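Local coordinates for GTPase-activating protein BEM3 (Saccharomyces cerevisiae S288C, PDB 6FSF) that stimulates GTP hydrolysis by Cdc42 and, less efficiently, by Rho1, and binds phosphatidylinositol 3-phosphate, its tandem PX and PH domains forming the piece described here, at residues 6-18 and 118-130. Residues are numbered along the deposited sequence; the frame is centred on the assembly and turned at random.
Sequences DIPLFVQPEDFGT and GLKIAQFISTDTV
Gly-118 receives the ring of Pro-13, whose CG lies 3.5 Å from Gly-118 O; a beta carbon here would crowd Pro-13 CB. Leu-119 sends CD1 to both methyls of Leu-9, crossing it at about a right angle. The branched Ile-121 sets CG2 3.9 Å from Phe-16 CE2. The small Ala-122 lets the loop come close: its CB is 3.6 Å from Val-11 O and meets Leu-9 CD2, while its backbone N lies at the edge of the Phe-16 ring. Here the segment leading into strand 19-29, first of the PX-domain sheet, is laid along helix 115-125. Gln-123, extended, presents its CG methylene to Leu-9 CD2 while its amide end stays by Ile-7 CD1 at the partly exposed border, and the long branch of Ile-125 brings CD1 to the buried Val-11 CB. The chi1 of Ser-126 (-64°) sets OG beside its backbone N, turned back to the last helical turn, where it gives its proton to Ala-122 O from 37° above that carbonyl plane. Ser-126 OG accepts a hydrogen bond from Phe-10 N, 2.7 Å away and nearly straight (171°). Ser-126 CA sits over one face of the Phe-10 ring, 4.0 Å from its centroid, a CH-pi contact. Replacing this serine by alanine would probably leave Phe-10 N without its acceptor. Thr-129 OG1 approaches the edge of that ring, 3.4 Å from Phe-10 CE2.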
# COMPACT_ATOMS: atom_id res chain seq x y z
N ASP A 6 26.68 -1.48 15.84
CA ASP A 6 25.23 -1.52 15.64
C ASP A 6 24.77 -0.49 14.62
O ASP A 6 25.54 0.38 14.20
CB ASP A 6 24.51 -1.29 16.97
CG ASP A 6 24.74 -2.41 17.97
OD1 ASP A 6 24.61 -3.59 17.59
OD2 ASP A 6 25.07 -2.11 19.14
N ILE A 7 23.51 -0.60 14.21
CA ILE A 7 22.85 0.36 13.34
C ILE A 7 21.78 1.03 14.19
O ILE A 7 21.10 0.34 14.96
CB ILE A 7 22.27 -0.33 12.09
CG1 ILE A 7 23.40 -0.91 11.22
CG2 ILE A 7 21.42 0.62 11.27
CD1 ILE A 7 23.73 -2.38 11.47
N PRO A 8 21.62 2.36 14.14
CA PRO A 8 20.71 3.03 15.08
C PRO A 8 19.29 2.49 15.02
O PRO A 8 18.71 2.32 13.95
CB PRO A 8 20.77 4.50 14.65
CG PRO A 8 21.29 4.47 13.24
CD PRO A 8 22.27 3.34 13.25
N LEU A 9 18.72 2.25 16.20
CA LEU A 9 17.38 1.69 16.33
C LEU A 9 16.38 2.79 16.63
O LEU A 9 16.57 3.57 17.57
CB LEU A 9 17.34 0.63 17.44
CG LEU A 9 18.43 -0.44 17.43
CD1 LEU A 9 18.25 -1.41 18.59
CD2 LEU A 9 18.46 -1.19 16.11
N PHE A 10 15.31 2.86 15.83
CA PHE A 10 14.27 3.84 16.09
C PHE A 10 13.38 3.44 17.26
O PHE A 10 12.91 4.30 18.00
CB PHE A 10 13.41 4.05 14.84
CG PHE A 10 14.13 4.73 13.70
CD1 PHE A 10 15.43 5.18 13.85
CD2 PHE A 10 13.50 4.92 12.48
CE1 PHE A 10 16.09 5.80 12.80
CE2 PHE A 10 14.15 5.54 11.43
CZ PHE A 10 15.45 5.98 11.59
N VAL A 11 13.16 2.13 17.43
CA VAL A 11 12.33 1.61 18.52
C VAL A 11 13.07 0.42 19.12
O VAL A 11 13.41 -0.53 18.41
CB VAL A 11 10.93 1.18 18.04
CG1 VAL A 11 10.16 0.54 19.18
CG2 VAL A 11 10.17 2.38 17.48
N GLN A 12 13.31 0.47 20.43
CA GLN A 12 13.97 -0.64 21.10
C GLN A 12 13.07 -1.87 21.08
O GLN A 12 11.84 -1.74 21.14
CB GLN A 12 14.32 -0.26 22.54
CG GLN A 12 15.31 0.89 22.66
CD GLN A 12 16.68 0.53 22.13
OE1 GLN A 12 17.25 -0.50 22.48
NE2 GLN A 12 17.22 1.39 21.27
N PRO A 13 13.64 -3.08 20.99
CA PRO A 13 12.79 -4.28 20.94
C PRO A 13 11.86 -4.43 22.13
O PRO A 13 10.73 -4.90 21.97
CB PRO A 13 13.82 -5.42 20.87
CG PRO A 13 15.04 -4.80 20.27
CD PRO A 13 15.06 -3.39 20.79
N GLU A 14 12.31 -4.04 23.33
CA GLU A 14 11.47 -4.13 24.51
C GLU A 14 10.27 -3.19 24.47
O GLU A 14 9.38 -3.31 25.31
CB GLU A 14 12.29 -3.84 25.77
CG GLU A 14 13.44 -4.80 26.02
CD GLU A 14 14.69 -4.45 25.23
OE1 GLU A 14 14.84 -3.27 24.84
OE2 GLU A 14 15.52 -5.35 24.99
N ASP A 15 10.24 -2.26 23.51
CA ASP A 15 9.16 -1.28 23.40
C ASP A 15 8.27 -1.52 22.19
O ASP A 15 7.52 -0.62 21.81
CB ASP A 15 9.74 0.13 23.35
CG ASP A 15 10.47 0.52 24.62
OD1 ASP A 15 10.12 -0.01 25.69
OD2 ASP A 15 11.40 1.35 24.54
N PHE A 16 8.32 -2.71 21.58
CA PHE A 16 7.46 -3.00 20.44
C PHE A 16 5.99 -2.96 20.81
O PHE A 16 5.15 -2.77 19.92
CB PHE A 16 7.80 -4.37 19.86
CG PHE A 16 9.05 -4.40 19.04
CD1 PHE A 16 9.63 -3.22 18.60
CD2 PHE A 16 9.64 -5.60 18.70
CE1 PHE A 16 10.78 -3.24 17.84
CE2 PHE A 16 10.80 -5.63 17.93
CZ PHE A 16 11.37 -4.45 17.50
N GLY A 17 5.65 -3.13 22.08
CA GLY A 17 4.25 -3.12 22.48
C GLY A 17 3.62 -1.74 22.50
O GLY A 17 2.39 -1.64 22.57
N THR A 18 4.43 -0.68 22.42
CA THR A 18 3.92 0.68 22.49
C THR A 18 3.66 1.29 21.12
O THR A 18 3.39 2.50 21.04
CB THR A 18 4.91 1.57 23.26
OG1 THR A 18 6.06 1.83 22.44
CG2 THR A 18 5.35 0.89 24.54
N GLY A 118 14.96 -9.86 18.04
CA GLY A 118 14.39 -8.55 18.30
C GLY A 118 15.21 -7.43 17.69
O GLY A 118 14.65 -6.45 17.19
N LEU A 119 16.53 -7.57 17.71
CA LEU A 119 17.38 -6.56 17.09
C LEU A 119 17.19 -6.53 15.58
O LEU A 119 17.13 -5.45 14.98
CB LEU A 119 18.85 -6.83 17.44
CG LEU A 119 19.89 -6.00 16.68
CD1 LEU A 119 19.85 -4.54 17.11
CD2 LEU A 119 21.28 -6.59 16.87
N LYS A 120 17.09 -7.71 14.95
CA LYS A 120 16.90 -7.77 13.51
C LYS A 120 15.61 -7.08 13.09
O LYS A 120 15.58 -6.36 12.08
CB LYS A 120 16.90 -9.23 13.05
CG LYS A 120 17.13 -9.43 11.56
CD LYS A 120 18.59 -9.24 11.19
CE LYS A 120 18.83 -9.53 9.72
NZ LYS A 120 20.28 -9.45 9.36
N ILE A 121 14.53 -7.29 13.85
CA ILE A 121 13.27 -6.62 13.55
C ILE A 121 13.41 -5.11 13.74
O ILE A 121 12.90 -4.32 12.94
CB ILE A 121 12.14 -7.19 14.44
CG1 ILE A 121 11.98 -8.69 14.20
CG2 ILE A 121 10.83 -6.47 14.17
CD1 ILE A 121 10.92 -9.33 15.08
N ALA A 122 14.12 -4.69 14.79
CA ALA A 122 14.32 -3.27 15.04
C ALA A 122 15.13 -2.63 13.91
O ALA A 122 14.80 -1.54 13.43
CB ALA A 122 15.00 -3.06 16.38
N GLN A 123 16.20 -3.31 13.48
CA GLN A 123 16.98 -2.82 12.35
C GLN A 123 16.12 -2.76 11.09
O GLN A 123 16.32 -1.89 10.24
CB GLN A 123 18.19 -3.71 12.12
CG GLN A 123 19.20 -3.71 13.25
CD GLN A 123 20.29 -4.75 13.06
OE1 GLN A 123 20.15 -5.66 12.23
NE2 GLN A 123 21.37 -4.62 13.81
N PHE A 124 15.18 -3.69 10.95
CA PHE A 124 14.31 -3.72 9.78
C PHE A 124 13.53 -2.42 9.64
O PHE A 124 13.56 -1.77 8.58
CB PHE A 124 13.37 -4.92 9.87
CG PHE A 124 12.52 -5.14 8.65
CD1 PHE A 124 13.05 -5.75 7.52
CD2 PHE A 124 11.19 -4.76 8.64
CE1 PHE A 124 12.27 -5.96 6.40
CE2 PHE A 124 10.40 -4.97 7.52
CZ PHE A 124 10.95 -5.57 6.40
N ILE A 125 12.84 -1.99 10.70
CA ILE A 125 12.02 -0.79 10.64
C ILE A 125 12.82 0.50 10.79
O ILE A 125 12.25 1.59 10.66
CB ILE A 125 10.92 -0.81 11.72
CG1 ILE A 125 11.52 -0.68 13.12
CG2 ILE A 125 10.11 -2.10 11.62
CD1 ILE A 125 10.49 -0.62 14.23
N SER A 126 14.12 0.41 11.08
CA SER A 126 14.98 1.58 11.20
C SER A 126 15.74 1.89 9.92
O SER A 126 16.63 2.74 9.93
CB SER A 126 15.97 1.38 12.35
OG SER A 126 15.29 1.28 13.59
N THR A 127 15.41 1.21 8.82
CA THR A 127 16.06 1.42 7.53
C THR A 127 15.00 1.71 6.47
O THR A 127 13.80 1.49 6.68
CB THR A 127 16.90 0.21 7.12
OG1 THR A 127 16.15 -0.99 7.32
CG2 THR A 127 18.18 0.14 7.93
N ASP A 128 15.46 2.21 5.32
CA ASP A 128 14.59 2.59 4.21
C ASP A 128 13.52 3.57 4.65
O ASP A 128 12.36 3.50 4.23
CB ASP A 128 13.96 1.35 3.56
CG ASP A 128 15.00 0.38 3.04
OD1 ASP A 128 15.54 0.61 1.94
OD2 ASP A 128 15.26 -0.63 3.73
N THR A 129 13.91 4.51 5.52
CA THR A 129 12.97 5.48 6.07
C THR A 129 12.42 6.37 4.96
O THR A 129 13.13 6.76 4.04
CB THR A 129 13.66 6.32 7.13
OG1 THR A 129 14.39 5.47 8.02
CG2 THR A 129 12.64 7.11 7.93
N VAL A 130 11.13 6.68 5.07
CA VAL A 130 10.42 7.50 4.09
C VAL A 130 9.89 8.73 4.80
O VAL A 130 9.26 8.63 5.85
CB VAL A 130 9.28 6.71 3.42
CG1 VAL A 130 8.45 7.63 2.53
CG2 VAL A 130 9.84 5.55 2.62